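Local coordinates for protein acetate CoA-transferase subunit beta (Escherichia coli DH5[alpha], PDB 5DBN) that transfers coenzyme A from acetyl-CoA to acetoacetate and other short-chain fatty acids through a covalent enzyme-CoA intermediate, activating them for degradation, at residues C190-A193 against T194-K198; H141-K144 against D145-K149. All coordinates share one frame; numbering follows the deposited sequence.

Interaction 1 (C190-A193 against T194-K198); sequences CDLA and TVRAK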
ATOM      1  N   CYS B 190     -22.481  19.404 -39.731  1.00 60.54           N
ATOM      2  CA  CYS B 190     -22.167  18.044 -40.160  1.00 58.78           C
ATOM      3  C   CYS B 190     -23.450  17.222 -40.242  1.00 57.26           C
ATOM      4  O   CYS B 190     -24.461  17.580 -39.636  1.00 57.69           O
ATOM      5  CB  CYS B 190     -21.173  17.396 -39.193  1.00 57.38           C
ATOM      6  SG  CYS B 190     -20.468  15.831 -39.762  1.00 97.46           S
ATOM      7  N   ASP B 191     -23.408  16.136 -41.010  1.00 56.06           N
ATOM      8  CA  ASP B 191     -24.558  15.247 -41.168  1.00 55.95           C
ATOM      9  C   ASP B 191     -24.168  13.792 -40.920  1.00 51.48           C
ATOM     10  O   ASP B 191     -22.988  13.463 -40.814  1.00 50.54           O
ATOM     11  CB  ASP B 191     -25.171  15.400 -42.561  1.00 60.58           C
ATOM     12  CG  ASP B 191     -24.132  15.388 -43.662  1.00 63.08           C
ATOM     13  OD1 ASP B 191     -23.619  14.294 -43.981  1.00 63.07           O
ATOM     14  OD2 ASP B 191     -23.836  16.469 -44.213  1.00 65.21           O
ATOM     15  N   LEU B 192     -25.172  12.927 -40.831  1.00 48.79           N
ATOM     16  CA  LEU B 192     -24.955  11.516 -40.537  1.00 44.86           C
ATOM     17  C   LEU B 192     -24.132  10.802 -41.606  1.00 43.49           C
ATOM     18  O   LEU B 192     -23.343   9.911 -41.295  1.00 41.48           O
ATOM     19  CB  LEU B 192     -26.301  10.804 -40.381  1.00 45.59           C
ATOM     20  CG  LEU B 192     -26.242   9.293 -40.138  1.00 45.28           C
ATOM     21  CD1 LEU B 192     -25.431   8.964 -38.892  1.00 44.44           C
ATOM     22  CD2 LEU B 192     -27.643   8.719 -40.037  1.00 46.01           C
ATOM     23  N   ALA B 193     -24.326  11.182 -42.864  1.00 43.19           N
ATOM     24  CA  ALA B 193     -23.641  10.522 -43.971  1.00 44.09           C
ATOM     25  C   ALA B 193     -22.138  10.782 -43.954  1.00 43.39           C
ATOM     26  O   ALA B 193     -21.348   9.895 -44.279  1.00 42.74           O
ATOM     27  CB  ALA B 193     -24.233  10.970 -45.294  1.00 46.05           C
ATOM     28  N   THR B 194     -21.746  11.996 -43.579  1.00 43.76           N
ATOM     29  CA  THR B 194     -20.333  12.347 -43.497  1.00 43.84           C
ATOM     30  C   THR B 194     -19.650  11.548 -42.390  1.00 42.35           C
ATOM     31  O   THR B 194     -18.546  11.035 -42.574  1.00 42.20           O
ATOM     32  CB  THR B 194     -20.131  13.850 -43.235  1.00 44.64           C
ATOM     33  OG1 THR B 194     -20.879  14.611 -44.191  1.00 46.57           O
ATOM     34  CG2 THR B 194     -18.655  14.219 -43.340  1.00 44.75           C
ATOM     35  N   VAL B 195     -20.313  11.455 -41.241  1.00 41.60           N
ATOM     36  CA  VAL B 195     -19.797  10.689 -40.111  1.00 40.41           C
ATOM     37  C   VAL B 195     -19.666   9.221 -40.501  1.00 40.69           C
ATOM     38  O   VAL B 195     -18.650   8.585 -40.221  1.00 39.21           O
ATOM     39  CB  VAL B 195     -20.708  10.820 -38.865  1.00 39.13           C
ATOM     40  CG1 VAL B 195     -20.204   9.938 -37.725  1.00 36.98           C
ATOM     41  CG2 VAL B 195     -20.791  12.270 -38.416  1.00 38.94           C
ATOM     42  N   ARG B 196     -20.698   8.695 -41.152  1.00 42.65           N
ATOM     43  CA  ARG B 196     -20.690   7.314 -41.617  1.00 43.07           C
ATOM     44  C   ARG B 196     -19.518   7.089 -42.570  1.00 42.49           C
ATOM     45  O   ARG B 196     -18.794   6.101 -42.460  1.00 41.79           O
ATOM     46  CB  ARG B 196     -22.011   6.976 -42.314  1.00 45.76           C
ATOM     47  CG  ARG B 196     -22.303   5.492 -42.394  1.00 47.44           C
ATOM     48  CD  ARG B 196     -23.217   5.044 -41.266  1.00 48.45           C
ATOM     49  NE  ARG B 196     -24.600   5.458 -41.491  1.00 51.31           N
ATOM     50  CZ  ARG B 196     -25.622   5.109 -40.716  1.00 52.31           C
ATOM     51  NH1 ARG B 196     -25.426   4.336 -39.654  1.00 51.67           N
ATOM     52  NH2 ARG B 196     -26.846   5.534 -41.005  1.00 53.74           N
ATOM     53  N   ALA B 197     -19.339   8.021 -43.500  1.00 42.91           N
ATOM     54  CA  ALA B 197     -18.262   7.951 -44.482  1.00 42.58           C
ATOM     55  C   ALA B 197     -16.889   8.020 -43.813  1.00 41.19           C
ATOM     56  O   ALA B 197     -15.942   7.365 -44.249  1.00 41.97           O
ATOM     57  CB  ALA B 197     -18.408   9.070 -45.502  1.00 44.46           C
ATOM     58  N   LYS B 198     -16.784   8.823 -42.760  1.00 38.99           N
ATOM     59  CA  LYS B 198     -15.511   9.038 -42.078  1.00 37.71           C
ATOM     60  C   LYS B 198     -15.289   8.054 -40.926  1.00 35.88           C
ATOM     61  O   LYS B 198     -14.321   8.179 -40.177  1.00 34.89           O
ATOM     62  CB  LYS B 198     -15.451  10.474 -41.548  1.00 37.38           C
ATOM     63  CG  LYS B 198     -15.285  11.538 -42.624  1.00 40.03           C
ATOM     64  CD  LYS B 198     -15.250  12.934 -42.013  1.00 41.03           C
ATOM     65  CE  LYS B 198     -14.731  13.972 -42.994  1.00 43.69           C
ATOM     66  NZ  LYS B 198     -14.939  15.365 -42.508  1.00 44.84           N
TER
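Asp191 holds CG between its backbone N and carbonyl carbon (chi1 47°), and Thr194 sets OG1 beside its own N (chi1 -52°), which brings carboxylate and hydroxyl together at the start of helix 192-197. This is an N-cap: Asp191 sits right before the first turn, and its OD1 accepts from Thr194 N at 3.0 Å, met nearly along the C-O axis. The same oxygen takes the Thr194 hydroxyl, OG1 to OD1 2.8 Å, from 43° out of the carboxylate plane. Both donors come in over one face of that plane, so two bonds from a single residue restrict the rotation of the carboxylate. A valine in place of Thr194 would probably leave OD1 with the backbone N-H as its one donor here and set the carboxylate freer to turn.

The helix is the link of a beta-alpha-beta unit between strands 180-186 and 204-205. After a weak first bond from Val195 N to Asp191 O, the regular ones are Arg196 N to Leu192 O and Ala197 N to Ala193 O, both 2.9 Å. Leu192 packs against Leu183, Ile186 and Val205 of the flanking strands. One turn on, the Arg196 chain bends at chi2 and chi3 and folds back, laying one face of its guanidinium over the leucine branch, with Leu192 CD1 4.2 Å above the centre of the plane. Cys190 packs on the first turn, its SG 3.8 Å from CG2 of buried Val195.

Interaction 2 (H141-K144 against D145-K149); sequences HCAK and DGSAK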
ATOM      1  N   HIS B 141     -11.459  13.151 -35.530  1.00 36.06           N
ATOM      2  CA  HIS B 141     -12.141  12.021 -36.148  1.00 35.52           C
ATOM      3  C   HIS B 141     -11.189  11.206 -37.025  1.00 35.55           C
ATOM      4  O   HIS B 141     -11.175   9.976 -36.956  1.00 33.73           O
ATOM      5  CB  HIS B 141     -13.338  12.493 -36.971  1.00 35.82           C
ATOM      6  CG  HIS B 141     -14.401  11.452 -37.125  1.00 35.55           C
ATOM      7  ND1 HIS B 141     -15.508  11.392 -36.307  1.00 35.10           N
ATOM      8  CD2 HIS B 141     -14.514  10.414 -37.988  1.00 35.55           C
ATOM      9  CE1 HIS B 141     -16.265  10.373 -36.668  1.00 34.99           C
ATOM     10  NE2 HIS B 141     -15.684   9.760 -37.684  1.00 35.34           N
ATOM     11  N   CYS B 142     -10.404  11.898 -37.846  1.00 36.39           N
ATOM     12  CA  CYS B 142      -9.464  11.247 -38.757  1.00 37.05           C
ATOM     13  C   CYS B 142      -8.035  11.715 -38.497  1.00 37.12           C
ATOM     14  O   CYS B 142      -7.815  12.789 -37.936  1.00 36.89           O
ATOM     15  CB  CYS B 142      -9.848  11.527 -40.211  1.00 38.58           C
ATOM     16  SG  CYS B 142     -11.486  10.925 -40.665  1.00 40.45           S
ATOM     17  N   ALA B 143      -7.066  10.907 -38.917  1.00 37.18           N
ATOM     18  CA  ALA B 143      -5.658  11.253 -38.753  1.00 36.38           C
ATOM     19  C   ALA B 143      -5.253  12.328 -39.752  1.00 39.08           C
ATOM     20  O   ALA B 143      -6.040  12.707 -40.620  1.00 40.25           O
ATOM     21  CB  ALA B 143      -4.788  10.021 -38.920  1.00 36.03           C
ATOM     22  N   LYS B 144      -4.024  12.817 -39.628  1.00 41.56           N
ATOM     23  CA  LYS B 144      -3.549  13.899 -40.484  1.00 46.98           C
ATOM     24  C   LYS B 144      -3.310  13.438 -41.919  1.00 48.48           C
ATOM     25  O   LYS B 144      -3.292  14.256 -42.838  1.00 51.12           O
ATOM     26  CB  LYS B 144      -2.263  14.504 -39.911  1.00 50.60           C
ATOM     27  CG  LYS B 144      -2.428  15.110 -38.524  1.00 51.57           C
ATOM     28  CD  LYS B 144      -3.484  16.210 -38.510  1.00 54.32           C
ATOM     29  CE  LYS B 144      -3.572  16.886 -37.152  1.00 55.07           C
ATOM     30  NZ  LYS B 144      -4.658  17.901 -37.104  1.00 56.74           N
ATOM     31  N   ASP B 145      -3.136  12.132 -42.112  1.00 47.23           N
ATOM     32  CA  ASP B 145      -2.958  11.582 -43.452  1.00 49.38           C
ATOM     33  C   ASP B 145      -4.298  11.257 -44.112  1.00 47.56           C
ATOM     34  O   ASP B 145      -4.347  10.924 -45.295  1.00 48.62           O
ATOM     35  CB  ASP B 145      -2.067  10.330 -43.416  1.00 51.18           C
ATOM     36  CG  ASP B 145      -2.622   9.225 -42.531  1.00 49.85           C
ATOM     37  OD1 ASP B 145      -3.803   9.293 -42.130  1.00 49.39           O
ATOM     38  OD2 ASP B 145      -1.867   8.272 -42.245  1.00 49.39           O
ATOM     39  N   GLY B 146      -5.382  11.376 -43.347  1.00 45.01           N
ATOM     40  CA  GLY B 146      -6.715  11.121 -43.861  1.00 44.23           C
ATOM     41  C   GLY B 146      -7.262   9.751 -43.501  1.00 42.07           C
ATOM     42  O   GLY B 146      -8.416   9.445 -43.801  1.00 41.75           O
ATOM     43  N   SER B 147      -6.437   8.919 -42.872  1.00 39.91           N
ATOM     44  CA  SER B 147      -6.856   7.570 -42.503  1.00 38.46           C
ATOM     45  C   SER B 147      -7.868   7.597 -41.362  1.00 37.12           C
ATOM     46  O   SER B 147      -7.867   8.514 -40.541  1.00 37.58           O
ATOM     47  CB  SER B 147      -5.645   6.727 -42.100  1.00 38.16           C
ATOM     48  OG  SER B 147      -4.985   7.283 -40.975  1.00 37.23           O
ATOM     49  N   ALA B 148      -8.728   6.582 -41.316  1.00 36.43           N
ATOM     50  CA  ALA B 148      -9.738   6.475 -40.267  1.00 35.04           C
ATOM     51  C   ALA B 148      -9.093   6.117 -38.933  1.00 33.83           C
ATOM     52  O   ALA B 148      -8.086   5.409 -38.897  1.00 32.70           O
ATOM     53  CB  ALA B 148     -10.784   5.440 -40.641  1.00 34.49           C
ATOM     54  N   LYS B 149      -9.677   6.607 -37.843  1.00 33.29           N
ATOM     55  CA  LYS B 149      -9.189   6.290 -36.505  1.00 33.24           C
ATOM     56  C   LYS B 149     -10.249   5.557 -35.688  1.00 31.91           C
ATOM     57  O   LYS B 149      -9.931   4.873 -34.718  1.00 30.80           O
ATOM     58  CB  LYS B 149      -8.747   7.567 -35.788  1.00 34.09           C
ATOM     59  CG  LYS B 149      -7.678   8.341 -36.549  1.00 36.34           C
ATOM     60  CD  LYS B 149      -6.829   9.206 -35.636  1.00 37.52           C
ATOM     61  CE  LYS B 149      -7.625  10.324 -35.004  1.00 38.62           C
ATOM     62  NZ  LYS B 149      -6.848  10.987 -33.922  1.00 39.12           N
TER
HETATM   63  O   HOH W   1     -12.281   7.612 -38.215  1.00 24.82           O
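From Cys142 the backbone runs out through Ala143, reverses and comes back, the two arms 153° apart in direction and joined by Gly146 N to Ala143 O at 3.1 Å and Ala143 N to Ser147 O at 3.0 Å. Asp145 and Ser147 brace the returning arm. OD1 of Asp145 accepts from Ser147 N at 2.8 Å, from above the carboxylate plane, and the Ser147 hydroxyl, OG, reaches the same OD1 on its syn lone pair. Ala143 CB lies against this pair, 3.4 Å from Ser147 OG and equally near Asp145 OD1.

The reversal is a type I beta turn from Ala143 to Gly146 with a G1 bulge, a pattern of tight hairpin ends: Gly146 has a phi of 100°, a backbone angle that suits glycine, since a CB would collide with the backbone oxygen of Asp145. The bonds to Asp145 OD1 add an Asx turn that overlaps the end of the beta turn and continues past it.

Further along, Lys149 lays its aliphatic chain across the outgoing backbone. With CG anti to the carbonyl carbon (chi1 -57°), CG passes 3.5 Å from Ala143 N, and the bend at chi3 carries CE over the Cys142 peptide. At the open end, away from the turn, a water joins the arms, donating to His141 O and accepting from Lys149 N. Lys144 sends its NZ into a salt bridge with Glu140.

Overall arrangement
Interaction 2 precedes interaction 1 along the chain, and their centres lie 14 Å apart on the same side of the chain's centre. They meet just past the end of helix 192-197: Lys198 O packs 3.1 Å from His141 CD2 and 4.0 Å from Cys142 SG. Thr199, just beyond, joins them by hydrogen bonds, its OG1 pairing with both Val195 O and His141 NE2, while Thr169 OG1 takes up His141 ND1. Leu171 also touches both, packing on Cys190 and on His141. Both are surface contacts away from the predicted active-site Glu46. A bound PEG, probably from the crystallisation liquor, lies about 6 Å from the side chain of Lys149.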